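Local coordinates for cobalamin biosynthesis protein CobN (Mycobacterium tuberculosis, PDB 7C6O), which probably acts as the catalytic subunit of cobaltochelatase, inserting cobalt into the corrin ring during cobalamin biosynthesis, at residues D896-V901 / T953-A958. Numbering follows the deposited sequence.
Sequences DDIAEV and TMLDDA
Ile898 and Val901 meet Met954 and Leu955 where two helices run side by side in the same direction; the axes of segments 896-901 and 953-958 lie 11° apart and approach to 10.9 Å. Helix 896-905 comes after strand 880-885 and the short helix 887-893, and helix 949-963 after strand 935-940 and helix 942-947; the two strands are parallel neighbours in a mixed sheet, so the pair belongs to an alpha/beta domain. The backbones come nearest at Val901 and Leu955, whose CA atoms lie 7.6 Å apart, a separation that side chains from both helices bridge.

Leu955 carries the contact. Its CG stands anti to the carbonyl carbon (chi1 -66°), and the branched end reaches across to the other helix, where CD2 alone makes the close contacts. One turn of helix 896-905 supplies two beta-branched partners, three residues apart on the same face. Ile898 offers its CG2 methyl, anti to the backbone N, at 3.8 Å from CD2 of Leu955. Val901 sets its CG1 methyl, likewise anti (chi1 176°), 3.8 Å from CD2 of Leu955, with its CB just behind at 4.0 Å. Both side chains cross Leu955 at about a right angle, and the buried area is modest, 158 Å². A branched leucine suits this place because one terminal methyl can serve two neighbours, while beta branching puts a gamma methyl of Ile898 and of Val901 close beside the backbone, where that methyl can reach it.

Met954 closes the side toward strand 918-923, where it touches Val918 and Leu921; Leu902, on the helix of Val901, packs against both Met954 and Leu955. Polar groups face other ways: Asp896 pairs with Arg830 and Asp956 with Arg989. The long, flexible methionine finally brings its SD to 4.3 Å from CG2 of Ile898, a looser apolar contact.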
ATOM      1  N   ASP A 896      12.823   0.211  -6.083  1.00 15.96           N
ATOM      2  CA  ASP A 896      13.928   1.075  -6.503  1.00 14.01           C
ATOM      3  C   ASP A 896      14.622   1.722  -5.306  1.00 15.49           C
ATOM      4  O   ASP A 896      15.857   1.745  -5.232  1.00 13.86           O
ATOM      5  CB  ASP A 896      13.427   2.157  -7.460  1.00 14.02           C
ATOM      6  CG  ASP A 896      13.129   1.626  -8.847  1.00 16.90           C
ATOM      7  OD1 ASP A 896      13.155   0.394  -9.040  1.00 16.81           O
ATOM      8  OD2 ASP A 896      12.867   2.453  -9.747  1.00 15.73           O
ATOM      9  N   ASP A 897      13.840   2.281  -4.375  1.00 12.39           N
ATOM     10  CA  ASP A 897      14.411   2.928  -3.193  1.00 15.97           C
ATOM     11  C   ASP A 897      15.295   1.967  -2.412  1.00 15.83           C
ATOM     12  O   ASP A 897      16.391   2.329  -1.967  1.00 15.88           O
ATOM     13  CB  ASP A 897      13.303   3.441  -2.270  1.00 16.86           C
ATOM     14  CG  ASP A 897      12.544   4.622  -2.836  1.00 17.79           C
ATOM     15  OD1 ASP A 897      12.982   5.220  -3.843  1.00 17.74           O
ATOM     16  OD2 ASP A 897      11.492   4.952  -2.243  1.00 17.19           O
ATOM     17  N   ILE A 898      14.804   0.747  -2.200  1.00 14.62           N
ATOM     18  CA  ILE A 898      15.540  -0.241  -1.415  1.00 15.44           C
ATOM     19  C   ILE A 898      16.872  -0.553  -2.080  1.00 17.01           C
ATOM     20  O   ILE A 898      17.919  -0.607  -1.423  1.00 18.50           O
ATOM     21  CB  ILE A 898      14.693  -1.512  -1.235  1.00 14.42           C
ATOM     22  CG1 ILE A 898      13.330  -1.163  -0.630  1.00 15.42           C
ATOM     23  CG2 ILE A 898      15.441  -2.530  -0.386  1.00 14.57           C
ATOM     24  CD1 ILE A 898      12.246  -2.172  -0.956  1.00 15.92           C
ATOM     25  N   ALA A 899      16.847  -0.765  -3.398  1.00 17.22           N
ATOM     26  CA  ALA A 899      18.073  -1.057  -4.131  1.00 17.20           C
ATOM     27  C   ALA A 899      19.058   0.103  -4.050  1.00 16.68           C
ATOM     28  O   ALA A 899      20.274  -0.112  -3.988  1.00 18.27           O
ATOM     29  CB  ALA A 899      17.742  -1.380  -5.587  1.00 16.63           C
ATOM     30  N   GLU A 900      18.555   1.340  -4.049  1.00 14.83           N
ATOM     31  CA  GLU A 900      19.450   2.489  -3.966  1.00 14.76           C
ATOM     32  C   GLU A 900      20.197   2.507  -2.639  1.00 14.76           C
ATOM     33  O   GLU A 900      21.403   2.774  -2.603  1.00 13.83           O
ATOM     34  CB  GLU A 900      18.673   3.792  -4.159  1.00 15.06           C
ATOM     35  CG  GLU A 900      19.572   5.022  -4.215  1.00 13.46           C
ATOM     36  CD  GLU A 900      18.799   6.322  -4.353  1.00 13.75           C
ATOM     37  OE1 GLU A 900      17.555   6.291  -4.281  1.00 15.02           O
ATOM     38  OE2 GLU A 900      19.441   7.380  -4.530  1.00 17.33           O
ATOM     39  N   VAL A 901      19.497   2.224  -1.538  1.00 16.79           N
ATOM     40  CA  VAL A 901      20.155   2.143  -0.237  1.00 14.72           C
ATOM     41  C   VAL A 901      21.242   1.074  -0.259  1.00 15.53           C
ATOM     42  O   VAL A 901      22.382   1.313   0.156  1.00 14.54           O
ATOM     43  CB  VAL A 901      19.123   1.866   0.872  1.00 15.31           C
ATOM     44  CG1 VAL A 901      19.825   1.675   2.209  1.00 12.81           C
ATOM     45  CG2 VAL A 901      18.106   2.998   0.955  1.00 13.85           C
ATOM     46  N   THR A 953      14.226  -5.293   8.000  1.00 14.16           N
ATOM     47  CA  THR A 953      15.291  -6.149   8.508  1.00 17.21           C
ATOM     48  C   THR A 953      16.428  -6.265   7.502  1.00 17.14           C
ATOM     49  O   THR A 953      17.604  -6.262   7.882  1.00 19.30           O
ATOM     50  CB  THR A 953      14.728  -7.528   8.848  1.00 18.63           C
ATOM     51  OG1 THR A 953      13.619  -7.386   9.744  1.00 21.43           O
ATOM     52  CG2 THR A 953      15.789  -8.382   9.508  1.00 22.41           C
ATOM     53  N   MET A 954      16.095  -6.356   6.213  1.00 17.58           N
ATOM     54  CA  MET A 954      17.119  -6.473   5.177  1.00 17.98           C
ATOM     55  C   MET A 954      18.039  -5.257   5.165  1.00 18.83           C
ATOM     56  O   MET A 954      19.266  -5.393   5.098  1.00 18.36           O
ATOM     57  CB  MET A 954      16.456  -6.657   3.812  1.00 18.10           C
ATOM     58  CG  MET A 954      17.438  -6.704   2.647  1.00 18.43           C
ATOM     59  SD  MET A 954      16.645  -6.414   1.054  1.00 21.99           S
ATOM     60  CE  MET A 954      15.385  -7.684   1.043  1.00 22.30           C
ATOM     61  N   LEU A 955      17.463  -4.054   5.221  1.00 16.46           N
ATOM     62  CA  LEU A 955      18.290  -2.852   5.201  1.00 13.80           C
ATOM     63  C   LEU A 955      19.111  -2.726   6.478  1.00 13.71           C
ATOM     64  O   LEU A 955      20.274  -2.309   6.437  1.00 17.07           O
ATOM     65  CB  LEU A 955      17.420  -1.612   4.994  1.00 15.71           C
ATOM     66  CG  LEU A 955      16.725  -1.501   3.634  1.00 17.13           C
ATOM     67  CD1 LEU A 955      15.901  -0.227   3.564  1.00 18.48           C
ATOM     68  CD2 LEU A 955      17.740  -1.545   2.499  1.00 18.28           C
ATOM     69  N   ASP A 956      18.526  -3.086   7.621  1.00 16.14           N
ATOM     70  CA  ASP A 956      19.285  -3.066   8.866  1.00 16.41           C
ATOM     71  C   ASP A 956      20.435  -4.067   8.823  1.00 17.71           C
ATOM     72  O   ASP A 956      21.546  -3.765   9.273  1.00 19.65           O
ATOM     73  CB  ASP A 956      18.361  -3.353  10.049  1.00 15.63           C
ATOM     74  CG  ASP A 956      19.068  -3.213  11.386  1.00 20.04           C
ATOM     75  OD1 ASP A 956      19.736  -2.181  11.602  1.00 22.58           O
ATOM     76  OD2 ASP A 956      18.942  -4.128  12.227  1.00 22.07           O
ATOM     77  N   ASP A 957      20.187  -5.260   8.272  1.00 15.53           N
ATOM     78  CA  ASP A 957      21.256  -6.246   8.121  1.00 19.15           C
ATOM     79  C   ASP A 957      22.392  -5.709   7.258  1.00 18.63           C
ATOM     80  O   ASP A 957      23.568  -5.975   7.532  1.00 19.43           O
ATOM     81  CB  ASP A 957      20.708  -7.538   7.514  1.00 20.20           C
ATOM     82  CG  ASP A 957      19.876  -8.343   8.493  1.00 22.93           C
ATOM     83  OD1 ASP A 957      19.896  -8.035   9.705  1.00 23.07           O
ATOM     84  OD2 ASP A 957      19.198  -9.292   8.044  1.00 23.79           O
ATOM     85  N   ALA A 958      22.060  -4.951   6.209  1.00 17.78           N
ATOM     86  CA  ALA A 958      23.093  -4.458   5.303  1.00 17.42           C
ATOM     87  C   ALA A 958      23.975  -3.416   5.978  1.00 19.89           C
ATOM     88  O   ALA A 958      25.198  -3.421   5.795  1.00 19.64           O
ATOM     89  CB  ALA A 958      22.453  -3.880   4.040  1.00 17.84           C
TER